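Local coordinates for protein polyketide synthase type I (Bacillus amyloliquefaciens, PDB 5KKU) that probably removes water from beta-hydroxyacyl intermediates, serving as an N-terminal dehydratase domain of a modular polyketide synthase on the difficidin assembly line, at residues P34-A47 and F190-L202. Numbering follows the deposited sequence.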
loop_
_atom_site.group_PDB
_atom_site.type_symbol
_atom_site.label_atom_id
_atom_site.label_comp_id
_atom_site.label_asym_id
_atom_site.label_seq_id
_atom_site.Cartn_x
_atom_site.Cartn_y
_atom_site.Cartn_z
ATOM N N PRO A 34 -7.454 0.128 -1.456
ATOM C CA PRO A 34 -6.221 0.815 -1.028
ATOM C C PRO A 34 -5.325 1.163 -2.212
ATOM O O PRO A 34 -5.160 0.349 -3.120
ATOM C CB PRO A 34 -5.527 -0.211 -0.131
ATOM C CG PRO A 34 -6.640 -0.953 0.500
ATOM C CD PRO A 34 -7.563 -1.175 -0.656
ATOM N N GLY A 35 -4.754 2.363 -2.195
ATOM C CA GLY A 35 -3.880 2.807 -3.266
ATOM C C GLY A 35 -2.678 1.902 -3.447
ATOM O O GLY A 35 -2.214 1.687 -4.567
ATOM N N VAL A 36 -2.172 1.369 -2.340
ATOM C CA VAL A 36 -1.030 0.492 -2.376
ATOM C C VAL A 36 -1.331 -0.883 -2.932
ATOM O O VAL A 36 -0.477 -1.542 -3.375
ATOM C CB VAL A 36 -0.321 0.363 -1.013
ATOM C CG1 VAL A 36 0.402 1.615 -0.665
ATOM C CG2 VAL A 36 -1.240 -0.087 0.099
ATOM N N THR A 37 -2.547 -1.310 -2.863
ATOM C CA THR A 37 -2.996 -2.488 -3.531
ATOM C C THR A 37 -2.542 -2.555 -5.000
ATOM O O THR A 37 -2.228 -3.596 -5.494
ATOM C CB THR A 37 -4.544 -2.543 -3.477
ATOM O OG1 THR A 37 -4.971 -2.712 -2.146
ATOM C CG2 THR A 37 -5.083 -3.626 -4.276
ATOM N N LEU A 38 -2.539 -1.422 -5.685
ATOM C CA LEU A 38 -2.158 -1.325 -7.079
ATOM C C LEU A 38 -0.716 -1.664 -7.343
ATOM O O LEU A 38 -0.364 -2.045 -8.420
ATOM C CB LEU A 38 -2.520 0.022 -7.657
ATOM C CG LEU A 38 -3.963 0.463 -7.455
ATOM C CD1 LEU A 38 -4.082 1.896 -7.784
ATOM C CD2 LEU A 38 -4.974 -0.329 -8.230
ATOM N N ILE A 39 0.118 -1.554 -6.337
ATOM C CA ILE A 39 1.493 -1.973 -6.441
ATOM C C ILE A 39 1.573 -3.471 -6.790
ATOM O O ILE A 39 2.332 -3.865 -7.639
ATOM C CB ILE A 39 2.315 -1.640 -5.166
ATOM C CG1 ILE A 39 2.616 -0.161 -5.078
ATOM C CG2 ILE A 39 3.610 -2.407 -5.110
ATOM C CD1 ILE A 39 3.107 0.338 -3.763
ATOM N N ASP A 40 0.740 -4.281 -6.142
ATOM C CA ASP A 40 0.652 -5.710 -6.439
ATOM C C ASP A 40 0.178 -5.935 -7.847
ATOM O O ASP A 40 0.638 -6.776 -8.530
ATOM C CB ASP A 40 -0.272 -6.431 -5.475
ATOM C CG ASP A 40 -0.591 -7.846 -5.893
ATOM O OD1 ASP A 40 0.177 -8.755 -5.740
ATOM O OD2 ASP A 40 -1.643 -8.029 -6.423
ATOM N N MET A 41 -0.809 -5.191 -8.282
ATOM C CA MET A 41 -1.352 -5.356 -9.615
ATOM C C MET A 41 -0.288 -5.165 -10.668
ATOM O O MET A 41 -0.232 -5.922 -11.567
ATOM C CB MET A 41 -2.569 -4.446 -9.811
ATOM C CG MET A 41 -3.150 -4.209 -11.183
ATOM S SD MET A 41 -4.695 -3.306 -11.179
ATOM C CE MET A 41 -5.550 -4.280 -10.041
ATOM N N LEU A 42 0.517 -4.135 -10.527
ATOM C CA LEU A 42 1.568 -3.838 -11.465
ATOM C C LEU A 42 2.596 -4.944 -11.553
ATOM O O LEU A 42 3.007 -5.290 -12.593
ATOM C CB LEU A 42 2.241 -2.527 -11.153
ATOM C CG LEU A 42 1.690 -1.357 -11.920
ATOM C CD1 LEU A 42 0.355 -0.947 -11.389
ATOM C CD2 LEU A 42 2.653 -0.213 -11.881
ATOM N N TYR A 43 2.957 -5.492 -10.417
ATOM C CA TYR A 43 3.879 -6.583 -10.362
ATOM C C TYR A 43 3.320 -7.857 -10.988
ATOM O O TYR A 43 4.043 -8.545 -11.603
ATOM C CB TYR A 43 4.337 -6.837 -8.931
ATOM C CG TYR A 43 5.567 -6.077 -8.534
ATOM C CD1 TYR A 43 6.810 -6.517 -8.868
ATOM C CD2 TYR A 43 5.475 -4.891 -7.849
ATOM C CE1 TYR A 43 7.916 -5.817 -8.508
ATOM C CE2 TYR A 43 6.578 -4.194 -7.483
ATOM C CZ TYR A 43 7.788 -4.685 -7.803
ATOM O OH TYR A 43 8.869 -4.001 -7.478
ATOM N N ARG A 44 2.034 -8.134 -10.830
ATOM C CA ARG A 44 1.451 -9.287 -11.447
ATOM C C ARG A 44 1.420 -9.137 -12.955
ATOM O O ARG A 44 1.698 -10.059 -13.647
ATOM C CB ARG A 44 0.045 -9.579 -10.964
ATOM C CG ARG A 44 -0.132 -9.848 -9.503
ATOM C CD ARG A 44 -1.548 -10.266 -9.173
ATOM N NE ARG A 44 -2.546 -9.639 -10.022
ATOM C CZ ARG A 44 -3.329 -8.680 -9.626
ATOM N NH1 ARG A 44 -3.221 -8.249 -8.413
ATOM N NH2 ARG A 44 -4.189 -8.142 -10.418
ATOM N N LEU A 45 1.039 -7.963 -13.433
ATOM C CA LEU A 45 0.919 -7.660 -14.845
ATOM C C LEU A 45 2.253 -7.519 -15.535
ATOM O O LEU A 45 2.383 -7.939 -16.631
ATOM C CB LEU A 45 0.107 -6.396 -15.076
ATOM C CG LEU A 45 -1.378 -6.486 -14.805
ATOM C CD1 LEU A 45 -2.061 -5.212 -15.130
ATOM C CD2 LEU A 45 -2.021 -7.606 -15.562
ATOM N N ALA A 46 3.215 -6.884 -14.903
ATOM C CA ALA A 46 4.517 -6.748 -15.484
ATOM C C ALA A 46 5.012 -8.108 -15.900
ATOM O O ALA A 46 5.498 -8.280 -16.958
ATOM C CB ALA A 46 5.481 -6.140 -14.503
ATOM N N ALA A 47 4.922 -9.046 -14.983
ATOM C CA ALA A 47 5.451 -10.366 -15.165
ATOM C C ALA A 47 4.988 -10.917 -16.483
ATOM O O ALA A 47 5.537 -11.839 -16.973
ATOM C CB ALA A 47 5.027 -11.272 -14.015
ATOM N N PHE A 190 -0.730 -13.654 -4.734
ATOM C CA PHE A 190 -0.300 -12.303 -4.968
ATOM C C PHE A 190 1.197 -12.255 -5.228
ATOM O O PHE A 190 1.920 -13.160 -4.887
ATOM C CB PHE A 190 -0.665 -11.418 -3.775
ATOM C CG PHE A 190 -2.128 -11.141 -3.644
ATOM C CD1 PHE A 190 -2.763 -10.306 -4.507
ATOM C CD2 PHE A 190 -2.871 -11.719 -2.637
ATOM C CE1 PHE A 190 -4.102 -10.038 -4.383
ATOM C CE2 PHE A 190 -4.205 -11.463 -2.515
ATOM C CZ PHE A 190 -4.828 -10.632 -3.398
ATOM N N LYS A 191 1.680 -11.224 -5.880
ATOM C CA LYS A 191 3.081 -10.925 -5.932
ATOM C C LYS A 191 3.510 -10.196 -4.666
ATOM O O LYS A 191 4.583 -10.420 -4.156
ATOM C CB LYS A 191 3.388 -10.009 -7.087
ATOM C CG LYS A 191 3.412 -10.647 -8.447
ATOM C CD LYS A 191 4.544 -11.621 -8.592
ATOM C CE LYS A 191 4.307 -12.556 -9.739
ATOM N NZ LYS A 191 5.531 -12.957 -10.448
ATOM N N ALA A 192 2.643 -9.347 -4.140
ATOM C CA ALA A 192 2.861 -8.657 -2.890
ATOM C C ALA A 192 1.440 -8.537 -2.386
ATOM O O ALA A 192 0.591 -8.030 -3.041
ATOM C CB ALA A 192 3.656 -7.403 -3.072
ATOM N N HIS A 193 1.172 -9.075 -1.217
ATOM C CA HIS A 193 -0.137 -9.180 -0.658
ATOM C C HIS A 193 -0.521 -7.766 -0.251
ATOM O O HIS A 193 0.164 -7.143 0.512
ATOM C CB HIS A 193 -0.140 -10.111 0.557
ATOM C CG HIS A 193 -1.467 -10.716 0.912
ATOM N ND1 HIS A 193 -2.539 -9.985 1.343
ATOM C CD2 HIS A 193 -1.859 -12.002 0.964
ATOM C CE1 HIS A 193 -3.538 -10.789 1.621
ATOM N NE2 HIS A 193 -3.157 -12.015 1.378
ATOM N N PRO A 194 -1.661 -7.326 -0.726
ATOM C CA PRO A 194 -2.169 -6.012 -0.427
ATOM C C PRO A 194 -2.366 -5.780 1.045
ATOM O O PRO A 194 -2.136 -4.703 1.489
ATOM C CB PRO A 194 -3.477 -5.994 -1.168
ATOM C CG PRO A 194 -3.221 -6.803 -2.334
ATOM C CD PRO A 194 -2.353 -7.907 -1.867
ATOM N N ALA A 195 -2.782 -6.800 1.773
ATOM C CA ALA A 195 -2.908 -6.695 3.208
ATOM C C ALA A 195 -1.598 -6.313 3.867
ATOM O O ALA A 195 -1.554 -5.448 4.665
ATOM C CB ALA A 195 -3.451 -7.955 3.810
ATOM N N PHE A 196 -0.527 -6.989 3.497
ATOM C CA PHE A 196 0.792 -6.664 3.939
ATOM C C PHE A 196 1.203 -5.247 3.554
ATOM O O PHE A 196 1.701 -4.548 4.377
ATOM C CB PHE A 196 1.808 -7.656 3.415
ATOM C CG PHE A 196 1.998 -8.879 4.272
ATOM C CD1 PHE A 196 1.924 -8.816 5.637
ATOM C CD2 PHE A 196 2.289 -10.078 3.693
ATOM C CE1 PHE A 196 2.088 -9.923 6.399
ATOM C CE2 PHE A 196 2.464 -11.194 4.441
ATOM C CZ PHE A 196 2.371 -11.116 5.796
ATOM N N LEU A 197 0.944 -4.848 2.316
ATOM C CA LEU A 197 1.281 -3.554 1.803
ATOM C C LEU A 197 0.553 -2.442 2.563
ATOM O O LEU A 197 1.152 -1.506 2.989
ATOM C CB LEU A 197 1.025 -3.486 0.300
ATOM C CG LEU A 197 1.873 -4.299 -0.672
ATOM C CD1 LEU A 197 1.602 -3.897 -2.086
ATOM C CD2 LEU A 197 3.340 -4.140 -0.391
ATOM N N ASP A 198 -0.755 -2.550 2.714
ATOM C CA ASP A 198 -1.571 -1.622 3.470
ATOM C C ASP A 198 -1.081 -1.408 4.889
ATOM O O ASP A 198 -0.844 -0.332 5.274
ATOM C CB ASP A 198 -3.000 -2.102 3.455
ATOM C CG ASP A 198 -3.954 -1.164 4.103
ATOM O OD1 ASP A 198 -4.181 -0.072 3.625
ATOM O OD2 ASP A 198 -4.502 -1.519 5.100
ATOM N N ALA A 199 -0.936 -2.473 5.647
ATOM C CA ALA A 199 -0.440 -2.385 7.004
ATOM C C ALA A 199 0.936 -1.771 7.106
ATOM O O ALA A 199 1.216 -1.126 8.070
ATOM C CB ALA A 199 -0.451 -3.718 7.693
ATOM N N SER A 200 1.760 -1.989 6.116
ATOM C CA SER A 200 3.083 -1.432 6.098
ATOM C C SER A 200 3.133 0.069 5.922
ATOM O O SER A 200 4.046 0.674 6.342
ATOM C CB SER A 200 3.939 -2.106 5.060
ATOM O OG SER A 200 4.105 -3.427 5.362
ATOM N N THR A 201 2.123 0.629 5.281
ATOM C CA THR A 201 2.006 2.063 5.179
ATOM C C THR A 201 1.762 2.740 6.498
ATOM O O THR A 201 1.796 3.915 6.565
ATOM C CB THR A 201 0.949 2.572 4.206
ATOM O OG1 THR A 201 -0.344 2.423 4.752
ATOM C CG2 THR A 201 1.039 1.924 2.943
ATOM N N LEU A 202 1.564 1.959 7.534
ATOM C CA LEU A 202 1.375 2.433 8.860
ATOM C C LEU A 202 2.670 2.570 9.597
ATOM O O LEU A 202 2.668 2.879 10.726
ATOM C CB LEU A 202 0.460 1.496 9.610
ATOM C CG LEU A 202 -0.985 1.476 9.159
ATOM C CD1 LEU A 202 -1.808 0.470 9.900
ATOM C CD2 LEU A 202 -1.604 2.829 9.346
#
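The carboxylate of Asp-40 meets the ring of Phe-190 at its edge, OD2 lying 3.2 Å from CD1 with the two planes steeply inclined to each other, while Pro-194 CD sits over the centre of one ring face. Asp-40 OD2 also lies near the guanidinium plane of Arg-44, salt-bridged to NH1, though the separation is doubtfully short, and Met-41 CA lies against one guanidinium face, toward its rim. The contact lies between the two halves of a double-hotdog dehydratase: helix 37-47 of the N-terminal hotdog and helix 194-200 of the C-terminal one cross at 138°, their axes 8.9 Å apart.

With CG trans to the backbone N (chi1 169°), Asp-40 reaches the loop before the second helix. There OD1 accepts a nearly straight bond from Ala-192 N on its anti lone pair (3.0 Å, 175°), and a second, weak one comes from Lys-191 N. The Lys-191 chain runs on past Tyr-43 CB and Arg-44 CG toward its salt bridge with Glu-52.

Further along, Leu-197 CD1 packs on Ile-39 CB at 3.9 Å, both side chains also touching Phe-227 of strand 219-229. Asp-198, the predicted proton donor, is hydrogen-bonded to His-155 through OD2; its OD1 faces Pro-34, which neighbours the predicted proton acceptor His-25. Beside it, Val-36 CG2 rests 3.6 Å from Asp-198 N, and CG1 meets Thr-201 CG2 tip to tip at 3.7 Å.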